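Local structure of superoxide dismutase (Leishmania major, 4F2N) at residues H24-L29 with Q104-S109; R30-L35 with G76-T81; P48-R53 with K210-I215; P36-N41 with F110-L115. The protein catalyses the dismutation of superoxide radicals to molecular oxygen and hydrogen peroxide, using an iron ion held in each subunit of the dimer. All blocks are in the same frame, centred on the assembly; numbering follows the deposited sequence.

Interaction 1 (H24-L29 with Q104-S109); sequences HTLPHL and QHFNHS. With FE2 (Fe (II) ion), chain N.
The N-terminal loop 24-29 packs across helix 96-113 of the alpha-hairpin domain of this iron superoxide dismutase, a helix that carries an iron ligand, and Leu29 buries the most surface. With CG anti to the backbone N (chi1 -161°), Leu29 meets His105 tip to tip: CD2 sits over one face of the imidazole, 4.2 Å from the ring centroid, in a CH-pi contact. Its other methyl, CD1, lies 3.5 Å from Ser109 OG, a hydroxyl that donates to His105 O one helical turn back. His105 ND1 is hydrogen-bonded to His63 NE2, which helps fix the rotation of the ring. The Phe106 ring, its CG likewise anti to the backbone N, reaches the loop; Thr25 CG2 meets it at the edge, 3.7 Å from Phe106 CZ, while Leu26 CG approaches Phe106 CE1 obliquely at 3.8 Å. A type I turn runs from Leu26 to Leu29, and both leucines point at the helix. No hydrogen bond crosses this buried contact. On another side of the helix His108 joins His58, Asp191, His195 and a water on the iron; its ND1 donates in the ring plane to Gln104 O (2.8 Å), orienting the imidazole so that NE2 binds the metal at 2.0 Å.

Interaction 2 (R30-L35 with G76-T81); sequences RYPAEL and GYEGKT
Two backbone hydrogen bonds lace loop 30-35 to the type II beta turn Tyr77-Lys80. Tyr31 N donates to Lys80 O at 2.9 Å, almost along the C=O axis, helping to form the single beta bridge of Arg30 with Thr81, and Gly79 N returns a bond to Tyr31 O at 3.0 Å from above the carbonyl plane. A third bond comes from a charged side chain: Arg30 NH1 donates to Gly79 O at 2.8 Å, lying in both the guanidinium and the carbonyl planes. Thr81 CG2 covers one face of that guanidinium, 3.5 Å from Arg30 CZ, and Arg30 NE is tied to Pro27 O. Thr81 itself N-caps helix 82-89, its OG1 taking Glu84 N. Packing centres on Tyr31, which precedes a cis peptide bond to Pro32. Its CG is anti to the backbone N; the Tyr31 and Tyr77 side chains cross at about a right angle, Tyr31 CD2 lying 4.0 Å from Tyr77 CB, and Ile82 and Ile85 also touch Tyr31. Glu78 runs alongside the ring, its carboxylate turned nearly perpendicular, with OE2 at the ring edge 3.9 Å from Tyr31 CE2.

Interaction 3 (P48-R53 with K210-I215); sequences PVMSPR and KELWQI
Val49 is the tight part of this contact, packed against Glu211, Leu212, Gln214 and Ile215. Its CG2, anti to the carbonyl carbon, comes within 3.2 Å of Glu211 O, a carbonyl already bonded to Gln214 N in the short 3-10 turn. Val49 CG2 is also 3.9 Å from Ile215 CG2, and the two side chains cross obliquely. Ile215 holds CG1 in the crowded position between backbone N and carbonyl carbon, which places Ile215 CD1 3.9 Å from Val49 CB. Also buried, the extended Met50 packs more loosely, its CE lying 4.2 Å from Ile215 CD1 and 4.4 Å from Leu212 CD1. On the solvent side the exposed Pro48 slides past Ile215, Pro48 CD being 3.7 Å from Ile215 CG2, and meets the exposed Gln214 with Pro48 CG 3.4 Å from Gln214 OE1. No hydrogen bond crosses. The contact joins the lead-in to helix 52-71, N-capped by Ser51, to the 210-215 region of helix 205-212 and the 3-10 turn after it, in the C-terminal domain, with Leu115 packed against both Met50 and Leu212 and Phe201 of helix 198-201 against Glu211.

Interaction 4 (P36-N41 with F110-L115); sequences PTLGFN and FFWKCL
Trp112 presents one face of its indole to Leu38, whose CD2 stands over the five-membered ring 4.0 Å from its centroid in a CH-pi contact. Pro36 meets the same indole at the edge, crossing at about a right angle with its CG 3.9 Å from Trp112 CD1. The second flat group, Phe40, has Leu38 CB over the centre of one face, so a single leucine lies against two aromatic rings, touching Phe40 with its root and Trp112 with its tip. Phe40 keeps CG in the crowded position between backbone N and carbonyl carbon (chi1 44°), and its CE2 comes 3.5 Å from Leu115 O. Within the second segment Leu115 CD1 lies over the centre of the Phe111 ring, 3.7 Å above its plane. The polar link is a water: it accepts from Gly39 N at 2.9 Å and donates to Trp112 O at 3.0 Å, a carbonyl that also receives Leu115 N. Trp112 NE1 is hydrogen-bonded to His63 ND1, and its indole meets the iron ligand His58 edge-to-face; the Trp112 side chain is about 6 Å from the iron, which makes it a second-shell residue of the site. Loop 36-41 thus packs against the 110-115 region of helix 96-113 and along helix 52-71, where Tyr59 touches Leu38 and Leu55 touches Phe40, while Phe111 touches strand 185-191 and helix 205-212.

Interaction 1 is fully buried, whereas interaction 2, nested within the chain loop that interaction 1 closes, lies farther out. Their chemistry follows: aliphatic and aromatic packing inside, backbone hydrogen bonds and an arginine grip outside. Interactions 1 and 4 share helix 96-113 and touch through Thr25 against Phe110 and Pro36 against Ser109; His63 of helix 52-71 serves both, bonding to His105 and to Trp112. Interaction 4, partly buried, mixes indole packing with a bridging water. Interaction 3, also partly buried, has Val49, Met50, Leu212 and Ile215 inside and Pro48 and Gln214 exposed; it couples the two domains without hydrogen bonds and meets interaction 4 where Met50 CE packs on Leu115 and Phe111.

Interaction 1 (H24-L29 with Q104-S109)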
loop_
_atom_site.group_PDB
_atom_site.type_symbol
_atom_site.label_atom_id
_atom_site.label_comp_id
_atom_site.label_asym_id
_atom_site.label_seq_id
_atom_site.Cartn_x
_atom_site.Cartn_y
_atom_site.Cartn_z
ATOM N N HIS B 24 11.425 -24.889 7.662
ATOM C CA HIS B 24 10.354 -23.946 7.315
ATOM C C HIS B 24 10.171 -23.014 8.463
ATOM O O HIS B 24 10.349 -23.412 9.629
ATOM C CB HIS B 24 9.034 -24.668 7.019
ATOM C CG HIS B 24 9.099 -25.593 5.828
ATOM N ND1 HIS B 24 9.436 -26.882 5.941
ATOM C CD2 HIS B 24 8.859 -25.370 4.466
ATOM C CE1 HIS B 24 9.425 -27.462 4.720
ATOM N NE2 HIS B 24 9.056 -26.543 3.828
ATOM N N THR B 25 9.807 -21.768 8.158
ATOM C CA THR B 25 9.571 -20.789 9.212
ATOM C C THR B 25 8.307 -21.143 10.025
ATOM O O THR B 25 8.316 -21.053 11.272
ATOM C CB THR B 25 9.482 -19.365 8.622
ATOM O OG1 THR B 25 10.771 -18.995 8.127
ATOM C CG2 THR B 25 9.093 -18.361 9.684
ATOM N N LEU B 26 7.230 -21.508 9.318
ATOM C CA LEU B 26 5.989 -21.993 9.974
ATOM C C LEU B 26 5.591 -23.363 9.420
ATOM O O LEU B 26 4.687 -23.445 8.571
ATOM C CB LEU B 26 4.830 -21.002 9.730
ATOM C CG LEU B 26 4.985 -19.587 10.302
ATOM C CD1 LEU B 26 3.785 -18.717 9.906
ATOM C CD2 LEU B 26 5.192 -19.654 11.814
ATOM N N PRO B 27 6.240 -24.445 9.896
ATOM C CA PRO B 27 5.944 -25.748 9.281
ATOM C C PRO B 27 4.506 -26.226 9.467
ATOM O O PRO B 27 4.042 -27.038 8.676
ATOM C CB PRO B 27 6.904 -26.725 9.990
ATOM C CG PRO B 27 7.420 -25.994 11.171
ATOM C CD PRO B 27 7.303 -24.526 10.918
ATOM N N HIS B 28 3.812 -25.736 10.496
ATOM C CA HIS B 28 2.394 -26.093 10.709
ATOM C C HIS B 28 1.454 -25.351 9.762
ATOM O O HIS B 28 0.288 -25.732 9.632
ATOM C CB HIS B 28 2.011 -25.758 12.129
ATOM C CG HIS B 28 2.164 -24.301 12.415
ATOM N ND1 HIS B 28 3.362 -23.751 12.782
ATOM C CD2 HIS B 28 1.272 -23.235 12.238
ATOM C CE1 HIS B 28 3.211 -22.418 12.916
ATOM N NE2 HIS B 28 1.930 -22.097 12.573
ATOM N N LEU B 29 1.939 -24.295 9.100
ATOM C CA LEU B 29 1.087 -23.532 8.157
ATOM C C LEU B 29 0.987 -24.196 6.787
ATOM O O LEU B 29 1.912 -24.140 5.983
ATOM C CB LEU B 29 1.513 -22.052 8.034
ATOM C CG LEU B 29 0.428 -21.119 7.461
ATOM C CD1 LEU B 29 -0.656 -20.867 8.499
ATOM C CD2 LEU B 29 1.021 -19.793 6.998
ATOM N N GLN B 104 0.998 -13.306 1.391
ATOM C CA GLN B 104 0.213 -12.553 2.386
ATOM C C GLN B 104 -0.365 -13.444 3.484
ATOM O O GLN B 104 -0.448 -13.032 4.657
ATOM C CB GLN B 104 -0.898 -11.703 1.730
ATOM C CG GLN B 104 -0.352 -10.471 0.996
ATOM C CD GLN B 104 0.234 -9.419 1.961
ATOM O OE1 GLN B 104 1.372 -9.560 2.442
ATOM N NE2 GLN B 104 -0.527 -8.364 2.231
ATOM N N HIS B 105 -0.790 -14.662 3.128
ATOM C CA HIS B 105 -1.283 -15.604 4.145
ATOM C C HIS B 105 -0.189 -15.921 5.140
ATOM O O HIS B 105 -0.377 -15.821 6.356
ATOM C CB HIS B 105 -1.894 -16.873 3.515
ATOM C CG HIS B 105 -2.302 -17.931 4.517
ATOM N ND1 HIS B 105 -2.872 -17.631 5.714
ATOM C CD2 HIS B 105 -2.236 -19.334 4.454
ATOM C CE1 HIS B 105 -3.155 -18.768 6.374
ATOM N NE2 HIS B 105 -2.748 -19.810 5.622
ATOM N N PHE B 106 0.973 -16.261 4.625
ATOM C CA PHE B 106 2.119 -16.552 5.474
ATOM C C PHE B 106 2.483 -15.307 6.305
ATOM O O PHE B 106 2.689 -15.411 7.533
ATOM C CB PHE B 106 3.327 -17.005 4.629
ATOM C CG PHE B 106 4.617 -17.058 5.421
ATOM C CD1 PHE B 106 4.981 -18.223 6.093
ATOM C CD2 PHE B 106 5.441 -15.934 5.532
ATOM C CE1 PHE B 106 6.146 -18.268 6.877
ATOM C CE2 PHE B 106 6.605 -15.961 6.303
ATOM C CZ PHE B 106 6.961 -17.143 6.976
ATOM N N ASN B 107 2.566 -14.144 5.651
ATOM C CA ASN B 107 3.048 -12.935 6.342
ATOM C C ASN B 107 2.150 -12.609 7.516
ATOM O O ASN B 107 2.652 -12.310 8.607
ATOM C CB ASN B 107 3.136 -11.722 5.405
ATOM C CG ASN B 107 4.179 -11.902 4.325
ATOM O OD1 ASN B 107 5.115 -12.717 4.460
ATOM N ND2 ASN B 107 4.035 -11.145 3.253
ATOM N N HIS B 108 0.831 -12.687 7.308
ATOM C CA HIS B 108 -0.129 -12.387 8.405
ATOM C C HIS B 108 -0.077 -13.426 9.499
ATOM O O HIS B 108 -0.128 -13.081 10.685
ATOM C CB HIS B 108 -1.578 -12.221 7.891
ATOM C CG HIS B 108 -1.808 -10.907 7.158
ATOM N ND1 HIS B 108 -1.518 -10.745 5.836
ATOM C CD2 HIS B 108 -2.229 -9.670 7.620
ATOM C CE1 HIS B 108 -1.763 -9.485 5.469
ATOM N NE2 HIS B 108 -2.183 -8.804 6.559
ATOM N N SER B 109 0.005 -14.706 9.132
ATOM C CA SER B 109 0.102 -15.787 10.123
ATOM C C SER B 109 1.292 -15.597 11.033
ATOM O O SER B 109 1.214 -15.801 12.246
ATOM C CB SER B 109 0.145 -17.166 9.431
ATOM O OG SER B 109 -1.072 -17.360 8.727
HETATM FE FE FE2 N . -1.988 -6.775 6.795
HETATM O O HOH W 1 -0.685 -6.686 4.953
#

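Interaction 2 (R30-L35 with G76-T81)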
loop_
_atom_site.group_PDB
_atom_site.type_symbol
_atom_site.label_atom_id
_atom_site.label_comp_id
_atom_site.label_asym_id
_atom_site.label_seq_id
_atom_site.Cartn_x
_atom_site.Cartn_y
_atom_site.Cartn_z
ATOM N N ARG B 30 -0.167 -24.804 6.511
ATOM C CA ARG B 30 -0.281 -25.714 5.360
ATOM C C ARG B 30 -1.446 -25.399 4.445
ATOM O O ARG B 30 -2.293 -24.583 4.775
ATOM C CB ARG B 30 -0.329 -27.180 5.819
ATOM C CG ARG B 30 0.869 -27.536 6.691
ATOM C CD ARG B 30 1.327 -28.971 6.577
ATOM N NE ARG B 30 2.709 -29.040 7.046
ATOM C CZ ARG B 30 3.705 -29.648 6.412
ATOM N NH1 ARG B 30 3.489 -30.292 5.264
ATOM N NH2 ARG B 30 4.921 -29.627 6.950
ATOM N N TYR B 31 -1.440 -26.013 3.266
ATOM C CA TYR B 31 -2.548 -25.940 2.299
ATOM C C TYR B 31 -3.405 -27.235 2.387
ATOM O O TYR B 31 -2.839 -28.293 2.556
ATOM C CB TYR B 31 -1.977 -25.762 0.887
ATOM C CG TYR B 31 -3.034 -25.436 -0.132
ATOM C CD1 TYR B 31 -3.391 -24.105 -0.395
ATOM C CD2 TYR B 31 -3.715 -26.457 -0.811
ATOM C CE1 TYR B 31 -4.383 -23.811 -1.312
ATOM C CE2 TYR B 31 -4.702 -26.164 -1.734
ATOM C CZ TYR B 31 -5.037 -24.845 -1.969
ATOM O OH TYR B 31 -6.017 -24.558 -2.887
ATOM N N PRO B 32 -4.760 -27.161 2.261
ATOM C CA PRO B 32 -5.596 -25.975 2.030
ATOM C C PRO B 32 -5.447 -24.964 3.156
ATOM O O PRO B 32 -5.329 -25.354 4.327
ATOM C CB PRO B 32 -7.031 -26.544 1.987
ATOM C CG PRO B 32 -6.879 -28.006 1.692
ATOM C CD PRO B 32 -5.583 -28.391 2.361
ATOM N N ALA B 33 -5.425 -23.687 2.800
ATOM C CA ALA B 33 -5.210 -22.609 3.755
ATOM C C ALA B 33 -6.363 -22.513 4.766
ATOM O O ALA B 33 -7.521 -22.771 4.407
ATOM C CB ALA B 33 -5.051 -21.295 3.003
ATOM N N GLU B 34 -6.043 -22.141 6.005
ATOM C CA GLU B 34 -7.047 -21.817 7.027
ATOM C C GLU B 34 -6.604 -20.584 7.796
ATOM O O GLU B 34 -5.407 -20.433 8.082
ATOM C CB GLU B 34 -7.176 -22.942 8.062
ATOM C CG GLU B 34 -7.747 -24.262 7.606
ATOM C CD GLU B 34 -7.899 -25.217 8.786
ATOM O OE1 GLU B 34 -8.826 -25.008 9.613
ATOM O OE2 GLU B 34 -7.100 -26.172 8.900
ATOM N N LEU B 35 -7.543 -19.707 8.157
ATOM C CA LEU B 35 -7.198 -18.618 9.084
ATOM C C LEU B 35 -6.654 -19.273 10.360
ATOM O O LEU B 35 -7.278 -20.184 10.901
ATOM C CB LEU B 35 -8.411 -17.779 9.472
ATOM C CG LEU B 35 -8.818 -16.450 8.874
ATOM C CD1 LEU B 35 -9.906 -15.876 9.777
ATOM C CD2 LEU B 35 -7.660 -15.455 8.752
ATOM N N GLY B 76 -3.483 -28.914 -5.997
ATOM C CA GLY B 76 -2.250 -29.653 -6.206
ATOM C C GLY B 76 -1.284 -29.519 -5.046
ATOM O O GLY B 76 -0.391 -30.350 -4.890
ATOM N N TYR B 77 -1.456 -28.479 -4.226
ATOM C CA TYR B 77 -0.595 -28.271 -3.061
ATOM C C TYR B 77 -1.117 -28.869 -1.757
ATOM O O TYR B 77 -0.573 -28.574 -0.697
ATOM C CB TYR B 77 -0.279 -26.773 -2.862
ATOM C CG TYR B 77 0.643 -26.230 -3.901
ATOM C CD1 TYR B 77 2.014 -26.440 -3.807
ATOM C CD2 TYR B 77 0.148 -25.524 -4.997
ATOM C CE1 TYR B 77 2.881 -25.941 -4.774
ATOM C CE2 TYR B 77 1.008 -25.015 -5.966
ATOM C CZ TYR B 77 2.367 -25.238 -5.848
ATOM O OH TYR B 77 3.232 -24.754 -6.804
ATOM N N GLU B 78 -2.153 -29.712 -1.820
ATOM C CA GLU B 78 -2.696 -30.353 -0.609
ATOM C C GLU B 78 -1.609 -31.066 0.216
ATOM O O GLU B 78 -0.813 -31.829 -0.331
ATOM C CB GLU B 78 -3.825 -31.338 -0.949
ATOM C CG GLU B 78 -5.114 -30.693 -1.434
ATOM C CD GLU B 78 -5.052 -30.265 -2.890
ATOM O OE1 GLU B 78 -4.092 -30.655 -3.598
ATOM O OE2 GLU B 78 -5.970 -29.544 -3.329
ATOM N N GLY B 79 -1.580 -30.805 1.526
ATOM C CA GLY B 79 -0.617 -31.435 2.430
ATOM C C GLY B 79 0.720 -30.686 2.531
ATOM O O GLY B 79 1.552 -30.993 3.384
ATOM N N LYS B 80 0.946 -29.730 1.644
ATOM C CA LYS B 80 2.230 -29.023 1.619
ATOM C C LYS B 80 2.171 -27.734 2.412
ATOM O O LYS B 80 1.074 -27.217 2.650
ATOM C CB LYS B 80 2.638 -28.733 0.175
ATOM C CG LYS B 80 3.022 -29.989 -0.599
ATOM C CD LYS B 80 2.927 -29.708 -2.094
ATOM C CE LYS B 80 3.693 -30.727 -2.944
ATOM N NZ LYS B 80 3.781 -32.054 -2.273
ATOM N N THR B 81 3.333 -27.219 2.820
ATOM C CA THR B 81 3.395 -25.905 3.491
ATOM C C THR B 81 3.048 -24.759 2.550
ATOM O O THR B 81 3.278 -24.814 1.321
ATOM C CB THR B 81 4.783 -25.595 4.113
ATOM O OG1 THR B 81 5.781 -25.597 3.078
ATOM C CG2 THR B 81 5.151 -26.657 5.176
HETATM O O HOH W 2 -7.435 -26.531 -3.610
#

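Interaction 3 (P48-R53 with K210-I215)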
loop_
_atom_site.group_PDB
_atom_site.type_symbol
_atom_site.label_atom_id
_atom_site.label_comp_id
_atom_site.label_asym_id
_atom_site.label_seq_id
_atom_site.Cartn_x
_atom_site.Cartn_y
_atom_site.Cartn_z
ATOM N N PRO B 48 -2.334 -3.170 24.765
ATOM C CA PRO B 48 -2.924 -1.816 24.681
ATOM C C PRO B 48 -2.818 -1.124 23.322
ATOM O O PRO B 48 -3.108 0.064 23.218
ATOM C CB PRO B 48 -2.095 -1.037 25.698
ATOM C CG PRO B 48 -0.735 -1.655 25.590
ATOM C CD PRO B 48 -0.954 -3.119 25.296
ATOM N N VAL B 49 -2.402 -1.848 22.291
ATOM C CA VAL B 49 -2.038 -1.219 21.013
ATOM C C VAL B 49 -3.146 -1.252 19.947
ATOM O O VAL B 49 -3.474 -0.203 19.381
ATOM C CB VAL B 49 -0.707 -1.788 20.479
ATOM C CG1 VAL B 49 -0.357 -1.234 19.086
ATOM C CG2 VAL B 49 0.390 -1.485 21.499
ATOM N N MET B 50 -3.716 -2.433 19.705
ATOM C CA MET B 50 -4.756 -2.635 18.676
ATOM C C MET B 50 -6.164 -2.778 19.257
ATOM O O MET B 50 -6.402 -3.679 20.042
ATOM C CB MET B 50 -4.473 -3.912 17.896
ATOM C CG MET B 50 -3.312 -3.780 16.910
ATOM S SD MET B 50 -3.120 -5.351 16.057
ATOM C CE MET B 50 -1.488 -5.108 15.377
ATOM N N SER B 51 -7.096 -1.939 18.801
ATOM C CA SER B 51 -8.490 -2.012 19.233
ATOM C C SER B 51 -9.165 -3.280 18.696
ATOM O O SER B 51 -8.689 -3.873 17.726
ATOM C CB SER B 51 -9.249 -0.795 18.710
ATOM O OG SER B 51 -9.398 -0.908 17.297
ATOM N N PRO B 52 -10.291 -3.692 19.321
ATOM C CA PRO B 52 -11.071 -4.811 18.792
ATOM C C PRO B 52 -11.414 -4.639 17.307
ATOM O O PRO B 52 -11.189 -5.575 16.510
ATOM C CB PRO B 52 -12.337 -4.809 19.689
ATOM C CG PRO B 52 -11.808 -4.306 21.010
ATOM C CD PRO B 52 -10.793 -3.250 20.651
ATOM N N ARG B 53 -11.894 -3.452 16.920
ATOM C CA ARG B 53 -12.267 -3.241 15.515
ATOM C C ARG B 53 -11.042 -3.292 14.591
ATOM O O ARG B 53 -11.126 -3.869 13.507
ATOM C CB ARG B 53 -13.098 -1.962 15.320
ATOM C CG ARG B 53 -13.451 -1.645 13.864
ATOM C CD ARG B 53 -14.233 -2.783 13.214
ATOM N NE ARG B 53 -14.986 -2.358 12.033
ATOM C CZ ARG B 53 -15.854 -3.135 11.392
ATOM N NH1 ARG B 53 -16.097 -4.368 11.836
ATOM N NH2 ARG B 53 -16.520 -2.671 10.341
ATOM N N LYS B 210 6.284 2.620 17.090
ATOM C CA LYS B 210 6.823 2.838 18.429
ATOM C C LYS B 210 5.964 2.097 19.474
ATOM O O LYS B 210 6.494 1.518 20.431
ATOM C CB LYS B 210 6.911 4.343 18.758
ATOM N N GLU B 211 4.644 2.107 19.307
ATOM C CA GLU B 211 3.791 1.497 20.330
ATOM C C GLU B 211 3.744 -0.026 20.195
ATOM O O GLU B 211 3.523 -0.725 21.174
ATOM C CB GLU B 211 2.391 2.130 20.331
ATOM C CG GLU B 211 2.422 3.596 20.759
ATOM C CD GLU B 211 1.051 4.246 20.882
ATOM O OE1 GLU B 211 0.039 3.518 21.039
ATOM O OE2 GLU B 211 0.983 5.509 20.835
ATOM N N LEU B 212 3.986 -0.530 18.982
ATOM C CA LEU B 212 3.892 -1.959 18.685
ATOM C C LEU B 212 4.717 -2.836 19.631
ATOM O O LEU B 212 4.314 -3.960 19.944
ATOM C CB LEU B 212 4.317 -2.229 17.232
ATOM C CG LEU B 212 4.048 -3.633 16.670
ATOM C CD1 LEU B 212 2.578 -4.047 16.693
ATOM C CD2 LEU B 212 4.584 -3.714 15.244
ATOM N N TRP B 213 5.851 -2.307 20.106
ATOM C CA TRP B 213 6.726 -3.077 20.987
ATOM C C TRP B 213 6.001 -3.580 22.210
ATOM O O TRP B 213 6.345 -4.630 22.725
ATOM C CB TRP B 213 7.961 -2.267 21.409
ATOM C CG TRP B 213 8.787 -1.769 20.249
ATOM C CD1 TRP B 213 9.097 -0.450 19.927
ATOM C CD2 TRP B 213 9.432 -2.583 19.203
ATOM N NE1 TRP B 213 9.867 -0.396 18.775
ATOM C CE2 TRP B 213 10.125 -1.639 18.317
ATOM C CE3 TRP B 213 9.536 -3.950 18.951
ATOM C CZ2 TRP B 213 10.846 -2.066 17.194
ATOM C CZ3 TRP B 213 10.276 -4.369 17.814
ATOM C CH2 TRP B 213 10.916 -3.443 16.971
ATOM N N GLN B 214 4.999 -2.827 22.676
ATOM C CA GLN B 214 4.236 -3.200 23.877
ATOM C C GLN B 214 3.442 -4.485 23.712
ATOM O O GLN B 214 3.025 -5.070 24.698
ATOM C CB GLN B 214 3.305 -2.064 24.322
ATOM C CG GLN B 214 4.039 -0.761 24.573
ATOM C CD GLN B 214 3.086 0.388 24.795
ATOM O OE1 GLN B 214 2.082 0.234 25.473
ATOM N NE2 GLN B 214 3.392 1.549 24.217
ATOM N N ILE B 215 3.230 -4.936 22.476
ATOM C CA ILE B 215 2.477 -6.180 22.281
ATOM C C ILE B 215 3.281 -7.282 21.562
ATOM O O ILE B 215 2.704 -8.288 21.147
ATOM C CB ILE B 215 1.122 -5.979 21.546
ATOM C CG1 ILE B 215 1.323 -5.310 20.163
ATOM C CG2 ILE B 215 0.119 -5.231 22.414
ATOM C CD1 ILE B 215 0.101 -5.427 19.272
#

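Interaction 4 (P36-N41 with F110-L115)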
loop_
_atom_site.group_PDB
_atom_site.type_symbol
_atom_site.label_atom_id
_atom_site.label_comp_id
_atom_site.label_asym_id
_atom_site.label_seq_id
_atom_site.Cartn_x
_atom_site.Cartn_y
_atom_site.Cartn_z
ATOM N N PRO B 36 -5.495 -18.822 10.846
ATOM C CA PRO B 36 -4.931 -19.423 12.062
ATOM C C PRO B 36 -5.699 -19.081 13.331
ATOM O O PRO B 36 -6.313 -18.006 13.444
ATOM C CB PRO B 36 -3.522 -18.814 12.138
ATOM C CG PRO B 36 -3.638 -17.518 11.423
ATOM C CD PRO B 36 -4.661 -17.716 10.334
ATOM N N THR B 37 -5.661 -20.015 14.272
ATOM C CA THR B 37 -6.212 -19.803 15.602
ATOM C C THR B 37 -5.290 -18.809 16.321
ATOM O O THR B 37 -4.086 -19.013 16.376
ATOM C CB THR B 37 -6.293 -21.147 16.364
ATOM O OG1 THR B 37 -7.071 -22.081 15.595
ATOM C CG2 THR B 37 -6.943 -20.968 17.744
ATOM N N LEU B 38 -5.841 -17.726 16.849
ATOM C CA LEU B 38 -5.027 -16.716 17.525
ATOM C C LEU B 38 -4.676 -17.139 18.952
ATOM O O LEU B 38 -5.476 -17.804 19.621
ATOM C CB LEU B 38 -5.734 -15.356 17.512
ATOM C CG LEU B 38 -6.027 -14.722 16.138
ATOM C CD1 LEU B 38 -6.802 -13.431 16.297
ATOM C CD2 LEU B 38 -4.755 -14.452 15.340
ATOM N N GLY B 39 -3.494 -16.745 19.428
ATOM C CA GLY B 39 -3.086 -17.049 20.815
ATOM C C GLY B 39 -4.004 -16.493 21.906
ATOM O O GLY B 39 -3.790 -16.724 23.091
ATOM N N PHE B 40 -5.051 -15.783 21.503
ATOM C CA PHE B 40 -5.825 -14.933 22.405
ATOM C C PHE B 40 -7.200 -14.707 21.785
ATOM O O PHE B 40 -7.449 -15.121 20.655
ATOM C CB PHE B 40 -5.098 -13.588 22.582
ATOM C CG PHE B 40 -4.581 -13.009 21.286
ATOM C CD1 PHE B 40 -5.372 -12.153 20.528
ATOM C CD2 PHE B 40 -3.308 -13.332 20.816
ATOM C CE1 PHE B 40 -4.902 -11.633 19.331
ATOM C CE2 PHE B 40 -2.833 -12.825 19.613
ATOM C CZ PHE B 40 -3.633 -11.968 18.867
ATOM N N ASN B 41 -8.081 -14.036 22.515
ATOM C CA ASN B 41 -9.444 -13.806 22.059
ATOM C C ASN B 41 -9.562 -12.604 21.101
ATOM O O ASN B 41 -9.386 -11.455 21.525
ATOM C CB ASN B 41 -10.357 -13.654 23.289
ATOM C CG ASN B 41 -11.723 -13.087 22.957
ATOM O OD1 ASN B 41 -12.250 -13.265 21.852
ATOM N ND2 ASN B 41 -12.311 -12.393 23.927
ATOM N N PHE B 110 2.398 -15.195 10.436
ATOM C CA PHE B 110 3.638 -15.008 11.173
ATOM C C PHE B 110 3.489 -13.814 12.104
ATOM O O PHE B 110 3.848 -13.889 13.284
ATOM C CB PHE B 110 4.831 -14.813 10.205
ATOM C CG PHE B 110 6.151 -14.796 10.923
ATOM C CD1 PHE B 110 6.701 -15.981 11.418
ATOM C CD2 PHE B 110 6.837 -13.608 11.112
ATOM C CE1 PHE B 110 7.926 -15.979 12.084
ATOM C CE2 PHE B 110 8.060 -13.596 11.790
ATOM C CZ PHE B 110 8.605 -14.774 12.275
ATOM N N PHE B 111 2.906 -12.729 11.576
ATOM C CA PHE B 111 2.583 -11.534 12.362
ATOM C C PHE B 111 1.763 -11.841 13.616
ATOM O O PHE B 111 2.091 -11.324 14.696
ATOM C CB PHE B 111 1.821 -10.539 11.468
ATOM C CG PHE B 111 1.694 -9.154 12.024
ATOM C CD1 PHE B 111 2.783 -8.491 12.608
ATOM C CD2 PHE B 111 0.483 -8.475 11.911
ATOM C CE1 PHE B 111 2.648 -7.188 13.089
ATOM C CE2 PHE B 111 0.349 -7.153 12.385
ATOM C CZ PHE B 111 1.432 -6.516 12.964
ATOM N N TRP B 112 0.705 -12.642 13.494
ATOM C CA TRP B 112 -0.101 -12.966 14.684
ATOM C C TRP B 112 0.688 -13.702 15.730
ATOM O O TRP B 112 0.479 -13.482 16.923
ATOM C CB TRP B 112 -1.351 -13.772 14.329
ATOM C CG TRP B 112 -2.198 -13.136 13.255
ATOM C CD1 TRP B 112 -2.756 -13.765 12.140
ATOM C CD2 TRP B 112 -2.604 -11.728 13.149
ATOM N NE1 TRP B 112 -3.461 -12.864 11.369
ATOM C CE2 TRP B 112 -3.408 -11.621 11.923
ATOM C CE3 TRP B 112 -2.381 -10.588 13.910
ATOM C CZ2 TRP B 112 -3.964 -10.418 11.507
ATOM C CZ3 TRP B 112 -2.941 -9.377 13.479
ATOM C CH2 TRP B 112 -3.718 -9.290 12.307
ATOM N N LYS B 113 1.589 -14.579 15.302
ATOM C CA LYS B 113 2.460 -15.316 16.246
ATOM C C LYS B 113 3.441 -14.397 16.978
ATOM O O LYS B 113 3.877 -14.726 18.101
ATOM C CB LYS B 113 3.241 -16.422 15.521
ATOM C CG LYS B 113 2.376 -17.515 14.925
ATOM C CD LYS B 113 1.692 -18.346 15.979
ATOM C CE LYS B 113 2.566 -19.508 16.413
ATOM N NZ LYS B 113 1.790 -20.309 17.408
ATOM N N CYS B 114 3.772 -13.255 16.361
ATOM C CA CYS B 114 4.659 -12.260 16.963
ATOM C C CYS B 114 3.993 -11.382 18.014
ATOM O O CYS B 114 4.677 -10.556 18.615
ATOM C CB CYS B 114 5.200 -11.321 15.899
ATOM S SG CYS B 114 6.329 -12.207 14.835
ATOM N N LEU B 115 2.672 -11.508 18.163
ATOM C CA LEU B 115 1.912 -10.597 19.020
ATOM C C LEU B 115 1.119 -11.310 20.099
ATOM O O LEU B 115 0.665 -12.455 19.916
ATOM C CB LEU B 115 0.951 -9.707 18.206
ATOM C CG LEU B 115 1.521 -9.033 16.947
ATOM C CD1 LEU B 115 0.415 -8.370 16.117
ATOM C CD2 LEU B 115 2.558 -8.003 17.403
HETATM O O HOH W 3 -1.270 -15.760 17.926
#